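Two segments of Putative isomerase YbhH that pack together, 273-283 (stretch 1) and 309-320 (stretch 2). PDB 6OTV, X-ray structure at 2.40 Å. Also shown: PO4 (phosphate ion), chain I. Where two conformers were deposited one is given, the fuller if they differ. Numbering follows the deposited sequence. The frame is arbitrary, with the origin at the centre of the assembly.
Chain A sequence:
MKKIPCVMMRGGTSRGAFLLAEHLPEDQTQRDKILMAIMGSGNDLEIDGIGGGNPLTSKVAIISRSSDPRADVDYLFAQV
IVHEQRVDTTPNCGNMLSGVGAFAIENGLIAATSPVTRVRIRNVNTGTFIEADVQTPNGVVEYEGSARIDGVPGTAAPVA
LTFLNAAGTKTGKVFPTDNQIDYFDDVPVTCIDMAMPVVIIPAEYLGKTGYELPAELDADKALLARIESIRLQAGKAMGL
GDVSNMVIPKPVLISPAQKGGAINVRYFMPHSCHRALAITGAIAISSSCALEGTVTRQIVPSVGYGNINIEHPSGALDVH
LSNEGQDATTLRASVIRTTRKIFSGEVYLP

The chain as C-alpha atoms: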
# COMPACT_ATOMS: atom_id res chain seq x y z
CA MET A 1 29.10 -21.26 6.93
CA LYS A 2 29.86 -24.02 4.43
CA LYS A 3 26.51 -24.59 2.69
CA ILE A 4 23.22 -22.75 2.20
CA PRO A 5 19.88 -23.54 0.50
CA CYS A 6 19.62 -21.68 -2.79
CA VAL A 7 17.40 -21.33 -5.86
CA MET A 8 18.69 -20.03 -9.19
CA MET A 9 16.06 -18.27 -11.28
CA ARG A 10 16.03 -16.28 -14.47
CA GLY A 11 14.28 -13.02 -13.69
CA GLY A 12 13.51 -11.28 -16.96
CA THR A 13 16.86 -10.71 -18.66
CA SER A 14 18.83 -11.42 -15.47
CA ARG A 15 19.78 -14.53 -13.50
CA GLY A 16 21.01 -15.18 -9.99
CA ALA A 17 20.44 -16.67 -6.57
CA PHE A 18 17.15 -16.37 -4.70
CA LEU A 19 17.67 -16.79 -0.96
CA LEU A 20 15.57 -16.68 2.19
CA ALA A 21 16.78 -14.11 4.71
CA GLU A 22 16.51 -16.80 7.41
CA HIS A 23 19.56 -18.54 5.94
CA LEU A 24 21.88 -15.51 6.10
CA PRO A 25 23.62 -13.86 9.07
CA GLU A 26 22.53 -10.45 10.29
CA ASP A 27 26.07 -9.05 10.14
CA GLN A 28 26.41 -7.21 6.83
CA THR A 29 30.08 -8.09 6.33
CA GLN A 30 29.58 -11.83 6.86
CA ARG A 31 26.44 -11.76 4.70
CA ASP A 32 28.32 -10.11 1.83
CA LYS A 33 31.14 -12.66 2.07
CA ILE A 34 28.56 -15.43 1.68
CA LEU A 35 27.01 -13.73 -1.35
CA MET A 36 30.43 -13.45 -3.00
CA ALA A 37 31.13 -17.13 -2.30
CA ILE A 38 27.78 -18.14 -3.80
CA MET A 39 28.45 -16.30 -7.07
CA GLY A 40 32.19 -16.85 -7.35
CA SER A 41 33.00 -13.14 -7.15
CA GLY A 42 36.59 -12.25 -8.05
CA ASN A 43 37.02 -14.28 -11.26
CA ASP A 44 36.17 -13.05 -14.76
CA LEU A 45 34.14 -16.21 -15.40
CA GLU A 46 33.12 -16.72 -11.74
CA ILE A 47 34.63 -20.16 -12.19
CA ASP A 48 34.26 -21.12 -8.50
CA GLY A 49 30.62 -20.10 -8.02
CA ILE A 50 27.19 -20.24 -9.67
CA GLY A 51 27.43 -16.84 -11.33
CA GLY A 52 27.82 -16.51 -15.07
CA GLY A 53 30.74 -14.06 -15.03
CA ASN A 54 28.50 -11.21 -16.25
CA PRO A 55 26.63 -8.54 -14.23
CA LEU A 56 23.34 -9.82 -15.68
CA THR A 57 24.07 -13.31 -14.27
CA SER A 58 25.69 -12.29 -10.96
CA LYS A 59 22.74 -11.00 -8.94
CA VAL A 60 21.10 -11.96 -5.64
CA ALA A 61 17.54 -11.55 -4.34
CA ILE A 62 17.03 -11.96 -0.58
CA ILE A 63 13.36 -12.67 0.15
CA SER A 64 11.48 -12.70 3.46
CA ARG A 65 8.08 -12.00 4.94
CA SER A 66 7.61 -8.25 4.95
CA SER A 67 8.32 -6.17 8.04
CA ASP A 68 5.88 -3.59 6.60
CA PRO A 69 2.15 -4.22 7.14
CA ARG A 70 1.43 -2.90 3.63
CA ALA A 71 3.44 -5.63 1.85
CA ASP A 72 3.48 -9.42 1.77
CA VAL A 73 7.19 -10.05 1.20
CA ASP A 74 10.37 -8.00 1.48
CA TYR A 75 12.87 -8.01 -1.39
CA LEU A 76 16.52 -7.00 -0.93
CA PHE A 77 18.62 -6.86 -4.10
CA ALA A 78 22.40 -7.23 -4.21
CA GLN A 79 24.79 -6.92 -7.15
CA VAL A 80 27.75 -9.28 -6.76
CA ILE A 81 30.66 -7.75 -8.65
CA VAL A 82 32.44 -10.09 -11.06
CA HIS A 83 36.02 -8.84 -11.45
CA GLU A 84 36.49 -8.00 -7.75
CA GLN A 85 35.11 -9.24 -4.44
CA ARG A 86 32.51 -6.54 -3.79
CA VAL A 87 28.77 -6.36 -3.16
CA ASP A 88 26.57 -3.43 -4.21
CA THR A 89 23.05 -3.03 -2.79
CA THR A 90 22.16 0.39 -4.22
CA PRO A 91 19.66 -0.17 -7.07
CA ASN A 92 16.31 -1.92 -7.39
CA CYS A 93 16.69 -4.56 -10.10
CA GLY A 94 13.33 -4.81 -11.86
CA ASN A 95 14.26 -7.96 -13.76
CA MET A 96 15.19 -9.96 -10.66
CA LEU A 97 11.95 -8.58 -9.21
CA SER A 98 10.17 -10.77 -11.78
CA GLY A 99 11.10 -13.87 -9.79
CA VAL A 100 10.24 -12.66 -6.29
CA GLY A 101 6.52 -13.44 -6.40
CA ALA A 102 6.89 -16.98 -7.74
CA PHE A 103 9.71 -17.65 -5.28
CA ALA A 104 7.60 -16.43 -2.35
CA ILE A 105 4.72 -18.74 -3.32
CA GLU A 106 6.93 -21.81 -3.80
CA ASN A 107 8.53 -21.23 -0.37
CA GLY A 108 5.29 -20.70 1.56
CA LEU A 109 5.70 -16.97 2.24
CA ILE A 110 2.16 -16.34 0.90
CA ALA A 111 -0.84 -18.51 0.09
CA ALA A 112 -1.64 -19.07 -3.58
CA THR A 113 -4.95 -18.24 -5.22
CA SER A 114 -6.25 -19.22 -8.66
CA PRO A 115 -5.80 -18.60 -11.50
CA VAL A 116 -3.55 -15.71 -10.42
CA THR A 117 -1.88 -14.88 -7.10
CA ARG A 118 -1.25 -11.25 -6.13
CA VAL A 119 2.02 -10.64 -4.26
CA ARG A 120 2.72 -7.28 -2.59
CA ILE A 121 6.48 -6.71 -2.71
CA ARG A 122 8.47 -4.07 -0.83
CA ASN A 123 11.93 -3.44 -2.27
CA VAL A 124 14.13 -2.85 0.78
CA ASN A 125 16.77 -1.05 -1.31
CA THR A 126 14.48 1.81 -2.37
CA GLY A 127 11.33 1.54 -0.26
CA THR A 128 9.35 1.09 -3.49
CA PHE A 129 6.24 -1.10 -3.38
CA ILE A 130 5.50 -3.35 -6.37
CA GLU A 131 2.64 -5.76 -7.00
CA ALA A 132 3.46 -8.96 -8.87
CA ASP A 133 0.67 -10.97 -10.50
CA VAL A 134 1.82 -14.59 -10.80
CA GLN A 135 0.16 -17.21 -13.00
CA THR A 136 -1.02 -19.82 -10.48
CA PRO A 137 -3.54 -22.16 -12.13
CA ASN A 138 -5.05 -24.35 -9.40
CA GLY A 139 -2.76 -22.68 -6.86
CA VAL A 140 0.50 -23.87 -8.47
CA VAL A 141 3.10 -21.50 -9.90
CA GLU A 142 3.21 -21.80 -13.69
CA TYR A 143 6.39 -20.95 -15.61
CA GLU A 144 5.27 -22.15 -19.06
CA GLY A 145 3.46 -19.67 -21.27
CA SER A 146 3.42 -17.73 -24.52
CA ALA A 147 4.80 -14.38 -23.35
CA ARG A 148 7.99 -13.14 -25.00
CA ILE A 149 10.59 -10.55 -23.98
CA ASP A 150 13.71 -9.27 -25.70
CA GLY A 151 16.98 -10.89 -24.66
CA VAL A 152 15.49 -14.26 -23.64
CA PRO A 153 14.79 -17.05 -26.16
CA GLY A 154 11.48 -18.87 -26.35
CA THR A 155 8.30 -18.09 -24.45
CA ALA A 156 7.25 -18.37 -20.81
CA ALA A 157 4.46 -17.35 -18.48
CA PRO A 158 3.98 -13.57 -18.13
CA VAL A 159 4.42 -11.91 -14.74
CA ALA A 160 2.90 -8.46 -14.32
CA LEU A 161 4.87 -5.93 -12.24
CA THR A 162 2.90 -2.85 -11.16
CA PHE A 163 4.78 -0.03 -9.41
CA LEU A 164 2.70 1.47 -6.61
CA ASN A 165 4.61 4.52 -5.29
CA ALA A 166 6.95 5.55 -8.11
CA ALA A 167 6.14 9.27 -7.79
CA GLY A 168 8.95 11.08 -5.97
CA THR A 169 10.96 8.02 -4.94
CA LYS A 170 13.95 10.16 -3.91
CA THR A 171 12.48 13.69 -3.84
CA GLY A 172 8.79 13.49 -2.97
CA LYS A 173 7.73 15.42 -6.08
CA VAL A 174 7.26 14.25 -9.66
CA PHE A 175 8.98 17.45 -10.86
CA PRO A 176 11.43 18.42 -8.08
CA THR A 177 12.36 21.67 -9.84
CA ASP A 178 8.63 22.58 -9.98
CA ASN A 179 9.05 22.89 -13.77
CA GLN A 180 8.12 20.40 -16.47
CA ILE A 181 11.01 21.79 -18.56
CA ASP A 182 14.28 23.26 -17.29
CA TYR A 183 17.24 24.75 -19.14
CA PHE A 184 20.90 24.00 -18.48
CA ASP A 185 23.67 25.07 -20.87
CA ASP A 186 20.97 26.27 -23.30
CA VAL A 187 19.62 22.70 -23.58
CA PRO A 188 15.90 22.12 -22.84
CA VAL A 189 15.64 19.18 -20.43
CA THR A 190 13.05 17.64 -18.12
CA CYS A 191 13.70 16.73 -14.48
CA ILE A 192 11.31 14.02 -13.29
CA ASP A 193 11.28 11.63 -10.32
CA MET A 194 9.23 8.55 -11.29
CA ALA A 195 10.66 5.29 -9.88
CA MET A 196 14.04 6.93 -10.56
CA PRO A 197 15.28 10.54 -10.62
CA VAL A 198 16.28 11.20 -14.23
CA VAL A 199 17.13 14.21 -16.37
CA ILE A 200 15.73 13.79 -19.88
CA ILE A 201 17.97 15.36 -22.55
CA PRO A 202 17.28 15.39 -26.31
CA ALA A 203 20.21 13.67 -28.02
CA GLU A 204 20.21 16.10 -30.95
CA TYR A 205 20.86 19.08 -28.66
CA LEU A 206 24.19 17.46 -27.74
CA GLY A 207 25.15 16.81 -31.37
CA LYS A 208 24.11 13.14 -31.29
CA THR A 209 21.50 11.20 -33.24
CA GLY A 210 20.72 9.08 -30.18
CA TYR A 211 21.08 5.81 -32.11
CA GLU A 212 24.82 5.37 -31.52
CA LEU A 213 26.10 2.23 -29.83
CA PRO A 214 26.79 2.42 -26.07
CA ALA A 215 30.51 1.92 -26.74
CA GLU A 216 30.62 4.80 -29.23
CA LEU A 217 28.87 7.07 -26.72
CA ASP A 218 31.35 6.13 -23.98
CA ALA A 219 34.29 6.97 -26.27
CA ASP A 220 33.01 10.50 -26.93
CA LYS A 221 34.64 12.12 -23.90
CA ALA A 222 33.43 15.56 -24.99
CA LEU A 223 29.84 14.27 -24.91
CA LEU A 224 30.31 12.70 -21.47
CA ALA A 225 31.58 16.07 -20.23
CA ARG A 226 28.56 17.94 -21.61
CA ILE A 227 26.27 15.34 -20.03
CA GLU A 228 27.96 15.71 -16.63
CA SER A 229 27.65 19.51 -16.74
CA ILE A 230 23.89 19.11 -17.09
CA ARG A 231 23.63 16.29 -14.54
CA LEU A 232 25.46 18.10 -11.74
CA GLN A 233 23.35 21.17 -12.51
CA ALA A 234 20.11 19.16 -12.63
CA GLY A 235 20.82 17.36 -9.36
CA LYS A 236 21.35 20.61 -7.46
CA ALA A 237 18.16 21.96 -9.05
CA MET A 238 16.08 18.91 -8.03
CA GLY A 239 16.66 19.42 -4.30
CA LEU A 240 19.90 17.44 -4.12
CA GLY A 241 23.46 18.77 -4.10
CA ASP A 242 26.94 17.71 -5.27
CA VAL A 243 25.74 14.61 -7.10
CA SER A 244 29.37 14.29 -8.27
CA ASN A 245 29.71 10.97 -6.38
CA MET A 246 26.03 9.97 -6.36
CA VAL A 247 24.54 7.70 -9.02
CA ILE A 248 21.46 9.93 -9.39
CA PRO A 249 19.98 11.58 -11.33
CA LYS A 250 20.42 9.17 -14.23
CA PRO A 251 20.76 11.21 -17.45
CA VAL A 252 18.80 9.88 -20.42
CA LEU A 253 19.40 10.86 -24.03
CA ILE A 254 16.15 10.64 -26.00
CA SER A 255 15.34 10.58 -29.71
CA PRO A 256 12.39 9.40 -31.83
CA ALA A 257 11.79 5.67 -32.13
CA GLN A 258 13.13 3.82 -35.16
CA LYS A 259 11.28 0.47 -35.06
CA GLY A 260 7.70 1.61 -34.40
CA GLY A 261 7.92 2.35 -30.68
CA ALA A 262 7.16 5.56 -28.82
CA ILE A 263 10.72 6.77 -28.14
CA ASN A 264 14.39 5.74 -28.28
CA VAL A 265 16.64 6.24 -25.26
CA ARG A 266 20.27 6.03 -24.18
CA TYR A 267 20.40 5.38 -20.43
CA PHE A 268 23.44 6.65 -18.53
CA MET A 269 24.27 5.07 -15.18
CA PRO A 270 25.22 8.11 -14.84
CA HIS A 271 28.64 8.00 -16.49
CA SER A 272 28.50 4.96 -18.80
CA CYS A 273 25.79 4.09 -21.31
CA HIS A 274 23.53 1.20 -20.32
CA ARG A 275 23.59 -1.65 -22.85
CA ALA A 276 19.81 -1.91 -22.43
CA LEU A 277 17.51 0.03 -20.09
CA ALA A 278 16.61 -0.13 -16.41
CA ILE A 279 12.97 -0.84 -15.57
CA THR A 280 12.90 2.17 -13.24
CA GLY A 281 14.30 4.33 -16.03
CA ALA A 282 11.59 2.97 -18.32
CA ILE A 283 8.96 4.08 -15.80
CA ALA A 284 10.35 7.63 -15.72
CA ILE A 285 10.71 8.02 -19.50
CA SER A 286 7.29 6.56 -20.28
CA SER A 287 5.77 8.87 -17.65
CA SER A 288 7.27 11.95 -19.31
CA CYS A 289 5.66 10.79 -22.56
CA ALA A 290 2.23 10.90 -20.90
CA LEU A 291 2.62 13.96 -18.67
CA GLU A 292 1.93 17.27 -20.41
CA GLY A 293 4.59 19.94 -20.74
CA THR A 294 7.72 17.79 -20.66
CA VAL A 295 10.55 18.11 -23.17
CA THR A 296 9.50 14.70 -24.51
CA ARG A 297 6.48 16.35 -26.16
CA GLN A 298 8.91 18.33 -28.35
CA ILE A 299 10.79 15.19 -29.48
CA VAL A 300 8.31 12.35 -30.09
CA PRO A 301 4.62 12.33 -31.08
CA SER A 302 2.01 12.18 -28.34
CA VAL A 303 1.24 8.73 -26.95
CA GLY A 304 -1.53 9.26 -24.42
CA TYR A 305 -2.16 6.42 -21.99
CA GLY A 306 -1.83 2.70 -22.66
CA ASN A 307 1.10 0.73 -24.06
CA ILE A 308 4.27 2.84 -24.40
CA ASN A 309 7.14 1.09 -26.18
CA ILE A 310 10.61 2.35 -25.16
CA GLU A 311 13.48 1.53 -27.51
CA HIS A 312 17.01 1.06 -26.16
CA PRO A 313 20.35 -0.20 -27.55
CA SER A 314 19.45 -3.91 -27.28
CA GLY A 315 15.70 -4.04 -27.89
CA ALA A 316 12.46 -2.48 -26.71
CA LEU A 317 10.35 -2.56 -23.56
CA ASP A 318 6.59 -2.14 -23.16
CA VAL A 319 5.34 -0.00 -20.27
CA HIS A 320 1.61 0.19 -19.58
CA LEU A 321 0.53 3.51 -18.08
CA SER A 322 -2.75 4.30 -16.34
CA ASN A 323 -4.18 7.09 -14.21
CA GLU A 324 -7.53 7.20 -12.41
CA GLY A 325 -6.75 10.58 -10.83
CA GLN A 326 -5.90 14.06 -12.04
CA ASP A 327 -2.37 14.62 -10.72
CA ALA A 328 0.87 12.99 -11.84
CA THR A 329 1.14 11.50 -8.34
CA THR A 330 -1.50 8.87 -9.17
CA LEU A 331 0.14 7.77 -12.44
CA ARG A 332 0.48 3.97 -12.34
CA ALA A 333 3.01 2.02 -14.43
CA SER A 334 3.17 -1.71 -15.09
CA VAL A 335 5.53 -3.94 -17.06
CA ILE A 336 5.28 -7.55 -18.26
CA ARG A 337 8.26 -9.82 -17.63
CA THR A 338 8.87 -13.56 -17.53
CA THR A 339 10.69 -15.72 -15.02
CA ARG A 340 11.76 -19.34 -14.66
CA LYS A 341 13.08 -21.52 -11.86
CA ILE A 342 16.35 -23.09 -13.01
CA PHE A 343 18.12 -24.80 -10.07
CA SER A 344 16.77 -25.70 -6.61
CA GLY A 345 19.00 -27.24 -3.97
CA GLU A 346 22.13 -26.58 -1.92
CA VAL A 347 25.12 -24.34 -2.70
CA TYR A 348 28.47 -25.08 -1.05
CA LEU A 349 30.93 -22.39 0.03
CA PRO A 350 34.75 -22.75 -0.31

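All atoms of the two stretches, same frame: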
# COMPACT_ATOMS: atom_id res chain seq x y z
N CYS A 273 27.05 4.32 -20.62
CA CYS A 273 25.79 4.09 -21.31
C CYS A 273 25.34 2.65 -21.06
O CYS A 273 26.07 1.70 -21.34
CB CYS A 273 25.94 4.35 -22.81
SG CYS A 273 24.39 4.21 -23.74
N HIS A 274 24.12 2.51 -20.54
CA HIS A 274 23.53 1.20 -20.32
C HIS A 274 23.38 0.46 -21.65
O HIS A 274 22.97 1.04 -22.66
CB HIS A 274 22.16 1.36 -19.65
CG HIS A 274 21.67 0.15 -18.91
ND1 HIS A 274 21.55 -1.09 -19.50
CD2 HIS A 274 21.24 -0.00 -17.63
CE1 HIS A 274 21.08 -1.96 -18.61
NE2 HIS A 274 20.89 -1.32 -17.47
N ARG A 275 23.75 -0.82 -21.66
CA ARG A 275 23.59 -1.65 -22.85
C ARG A 275 22.13 -1.90 -23.19
O ARG A 275 21.81 -2.21 -24.34
CB ARG A 275 24.32 -2.98 -22.67
CG ARG A 275 25.80 -2.83 -22.31
CD ARG A 275 26.69 -2.91 -23.54
NE ARG A 275 27.10 -4.28 -23.83
CZ ARG A 275 26.47 -5.08 -24.69
NH1 ARG A 275 25.40 -4.66 -25.34
NH2 ARG A 275 26.91 -6.32 -24.89
N ALA A 276 21.24 -1.79 -22.20
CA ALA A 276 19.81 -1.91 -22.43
C ALA A 276 19.09 -0.74 -21.78
O ALA A 276 19.31 0.41 -22.16
CB ALA A 276 19.28 -3.25 -21.89
N LEU A 277 18.25 -1.02 -20.78
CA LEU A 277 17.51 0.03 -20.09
C LEU A 277 16.98 -0.52 -18.77
O LEU A 277 16.45 -1.63 -18.73
CB LEU A 277 16.34 0.54 -20.95
CG LEU A 277 15.37 1.49 -20.26
CD1 LEU A 277 16.06 2.79 -19.88
CD2 LEU A 277 14.16 1.76 -21.14
N ALA A 278 17.14 0.26 -17.71
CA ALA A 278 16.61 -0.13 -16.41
C ALA A 278 15.09 0.03 -16.38
O ALA A 278 14.54 0.96 -16.97
CB ALA A 278 17.24 0.70 -15.30
N ILE A 279 14.42 -0.90 -15.69
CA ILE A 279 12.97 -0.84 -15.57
C ILE A 279 12.54 0.48 -14.94
O ILE A 279 11.58 1.12 -15.39
CB ILE A 279 12.45 -2.05 -14.78
CG1 ILE A 279 12.81 -3.36 -15.49
CG2 ILE A 279 10.94 -1.94 -14.56
CD1 ILE A 279 12.25 -3.47 -16.88
N THR A 280 13.24 0.90 -13.88
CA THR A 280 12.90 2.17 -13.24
C THR A 280 13.08 3.33 -14.20
O THR A 280 12.25 4.25 -14.24
CB THR A 280 13.76 2.38 -11.99
OG1 THR A 280 15.15 2.35 -12.35
CG2 THR A 280 13.49 1.28 -10.97
N GLY A 281 14.15 3.31 -15.00
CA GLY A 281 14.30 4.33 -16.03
C GLY A 281 13.17 4.29 -17.04
O GLY A 281 12.71 5.34 -17.50
N ALA A 282 12.71 3.09 -17.39
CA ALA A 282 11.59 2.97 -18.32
C ALA A 282 10.32 3.58 -17.75
O ALA A 282 9.53 4.18 -18.48
CB ALA A 282 11.37 1.50 -18.69
N ILE A 283 10.12 3.46 -16.43
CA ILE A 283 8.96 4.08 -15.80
C ILE A 283 9.03 5.60 -15.96
O ILE A 283 8.05 6.25 -16.33
CB ILE A 283 8.88 3.68 -14.32
CG1 ILE A 283 8.87 2.16 -14.16
CG2 ILE A 283 7.64 4.30 -13.67
CD1 ILE A 283 7.83 1.45 -14.98
N ASN A 309 5.98 1.90 -25.83
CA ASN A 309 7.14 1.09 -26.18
C ASN A 309 8.39 1.96 -26.17
O ASN A 309 8.47 2.94 -26.92
CB ASN A 309 6.92 0.43 -27.54
CG ASN A 309 8.05 -0.48 -27.95
OD1 ASN A 309 8.99 -0.05 -28.62
ND2 ASN A 309 7.98 -1.74 -27.55
N ILE A 310 9.36 1.60 -25.32
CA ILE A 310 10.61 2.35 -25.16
C ILE A 310 11.73 1.56 -25.82
O ILE A 310 12.03 0.43 -25.42
CB ILE A 310 10.95 2.60 -23.68
CG1 ILE A 310 9.72 3.04 -22.89
CG2 ILE A 310 12.08 3.62 -23.56
CD1 ILE A 310 9.21 4.40 -23.24
N GLU A 311 12.38 2.17 -26.81
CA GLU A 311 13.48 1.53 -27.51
C GLU A 311 14.81 1.88 -26.84
O GLU A 311 14.99 2.99 -26.34
CB GLU A 311 13.50 1.94 -28.98
CG GLU A 311 12.24 1.52 -29.73
CD GLU A 311 12.23 1.92 -31.20
OE1 GLU A 311 13.15 2.64 -31.64
OE2 GLU A 311 11.29 1.50 -31.91
N HIS A 312 15.71 0.91 -26.81
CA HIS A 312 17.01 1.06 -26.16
C HIS A 312 18.02 0.28 -26.99
O HIS A 312 17.65 -0.43 -27.93
CB HIS A 312 16.95 0.57 -24.70
CG HIS A 312 16.53 -0.86 -24.55
ND1 HIS A 312 17.39 -1.91 -24.76
CD2 HIS A 312 15.34 -1.40 -24.20
CE1 HIS A 312 16.75 -3.05 -24.55
NE2 HIS A 312 15.51 -2.76 -24.20
N PRO A 313 19.32 0.40 -26.68
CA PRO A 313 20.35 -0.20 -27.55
C PRO A 313 20.15 -1.67 -27.90
O PRO A 313 20.56 -2.09 -28.99
CB PRO A 313 21.64 -0.01 -26.74
CG PRO A 313 21.41 1.24 -26.01
CD PRO A 313 19.95 1.26 -25.65
N SER A 314 19.53 -2.47 -27.04
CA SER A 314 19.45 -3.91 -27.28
C SER A 314 18.02 -4.43 -27.37
O SER A 314 17.78 -5.62 -27.15
CB SER A 314 20.22 -4.68 -26.19
OG SER A 314 20.09 -4.05 -24.93
N GLY A 315 17.07 -3.58 -27.71
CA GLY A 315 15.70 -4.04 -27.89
C GLY A 315 14.71 -2.95 -27.53
O GLY A 315 15.01 -1.76 -27.64
N ALA A 316 13.53 -3.39 -27.10
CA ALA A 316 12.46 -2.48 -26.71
C ALA A 316 11.72 -3.06 -25.52
O ALA A 316 11.74 -4.27 -25.28
CB ALA A 316 11.48 -2.20 -27.86
N LEU A 317 11.05 -2.18 -24.78
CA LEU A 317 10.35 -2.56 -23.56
C LEU A 317 8.99 -1.89 -23.54
O LEU A 317 8.89 -0.68 -23.80
CB LEU A 317 11.17 -2.17 -22.32
CG LEU A 317 10.81 -2.78 -20.96
CD1 LEU A 317 9.93 -1.84 -20.17
CD2 LEU A 317 10.13 -4.14 -21.12
N ASP A 318 7.95 -2.66 -23.25
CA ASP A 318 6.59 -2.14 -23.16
C ASP A 318 6.28 -1.73 -21.73
O ASP A 318 6.46 -2.52 -20.80
CB ASP A 318 5.58 -3.18 -23.64
CG ASP A 318 5.50 -3.28 -25.15
OD1 ASP A 318 5.53 -2.22 -25.83
OD2 ASP A 318 5.42 -4.41 -25.67
N VAL A 319 5.81 -0.50 -21.56
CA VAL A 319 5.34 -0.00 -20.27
C VAL A 319 3.88 0.40 -20.43
O VAL A 319 3.55 1.19 -21.32
CB VAL A 319 6.17 1.19 -19.76
CG1 VAL A 319 5.68 1.63 -18.38
CG2 VAL A 319 7.65 0.85 -19.73
N HIS A 320 3.02 -0.17 -19.59
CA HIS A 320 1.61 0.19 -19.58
C HIS A 320 1.38 1.27 -18.53
O HIS A 320 1.70 1.07 -17.35
CB HIS A 320 0.73 -1.03 -19.29
CG HIS A 320 -0.74 -0.73 -19.35
ND1 HIS A 320 -1.50 -0.54 -18.22
CD2 HIS A 320 -1.58 -0.58 -20.40
CE1 HIS A 320 -2.75 -0.29 -18.57
NE2 HIS A 320 -2.82 -0.31 -19.89
P PO4 I . 16.92 -3.46 -14.36
O1 PO4 I . 18.32 -2.88 -14.32
O2 PO4 I . 16.98 -4.94 -14.09
O3 PO4 I . 16.06 -2.77 -13.33
O4 PO4 I . 16.33 -3.24 -15.73

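The contact joins a loop that leads into a helix (Cys-273 to Ile-283) with a β-hairpin (Asn-309 to His-320), and it divides into a polar part at the hairpin turn and an apolar part beneath the helix. The hairpin reverses through a type I turn from His-312 to Gly-315, and Gly-315 adopts backbone angles (149°/-152°) at which a CB would be jammed against the carbonyl O of Ser-314.

At the turn, the p rotamer of Ser-314 (chi1 36°) directs its hydroxyl to the loop, where Ser-314 OG donates a hydrogen bond to Arg-275 O at 2.6 Å, the only hydrogen bond between the two stretches. Arg-275 O also lies 3.3 Å from Pro-313 CB. The side chain of Arg-275 takes no part: its CA-to-CB bond points away from the hairpin, and the group is poorly ordered.

His-312 also has a p rotamer (chi1 58°), which brings its ring beside the turn that follows it. There Ser-314 N donates to His-312 ND1 (3.2 Å), so this nitrogen acts as an acceptor. The ring packs against the loop: Leu-277 N lies over one face of the His-312 ring, and His-312 ND1 is 3.4 Å from Ala-276 CA. His-274 plays a comparable part within its own stretch: with chi1 in t, His-274 ND1 accepts a hydrogen bond from Ala-276 N (2.8 Å), bracing the loop just where it meets Ser-314. The small side chain of Ala-276 fits closely here, Ala-276 CB lying 3.2 Å from Ser-314 OG.

Leu-277 marks the change to apolar packing. Its CA-to-CB bond points toward the hairpin, and the t, p conformation places Leu-277 CD2 3.7 Å from Ile-310 CG2, while Leu-277 CB lies 3.8 Å from His-312 CB. Along the helix, the CA-to-CB bond of Ala-282 points toward the strand, and Ala-282 CB touches both Leu-317 CD1 and Val-319 CG2, each at 3.9 Å. The isoleucines on the helix reach the strand less directly. The CA-to-CB bond of Ile-279 points sideways and that of Ile-283 away, yet both adopt m, m rotamers that bring their ends nearer: Ile-279 CD1 approaches Leu-317 CD1 at 4.3 Å, and Ile-283 CD1 lies 4.0 Å from Val-319 CG1. On the strand, Leu-317 and Val-319 alternate with Ala-316 and Asp-318, whose CA-to-CB bonds point away; Asp-318 OD1 instead accepts a hydrogen bond from Asn-309 ND2 (3.0 Å) across the hairpin.

At the start of the helix, Ile-279 N donates to phosphate O4 (3.0 Å) and, weakly, to phosphate O3 (3.4 Å).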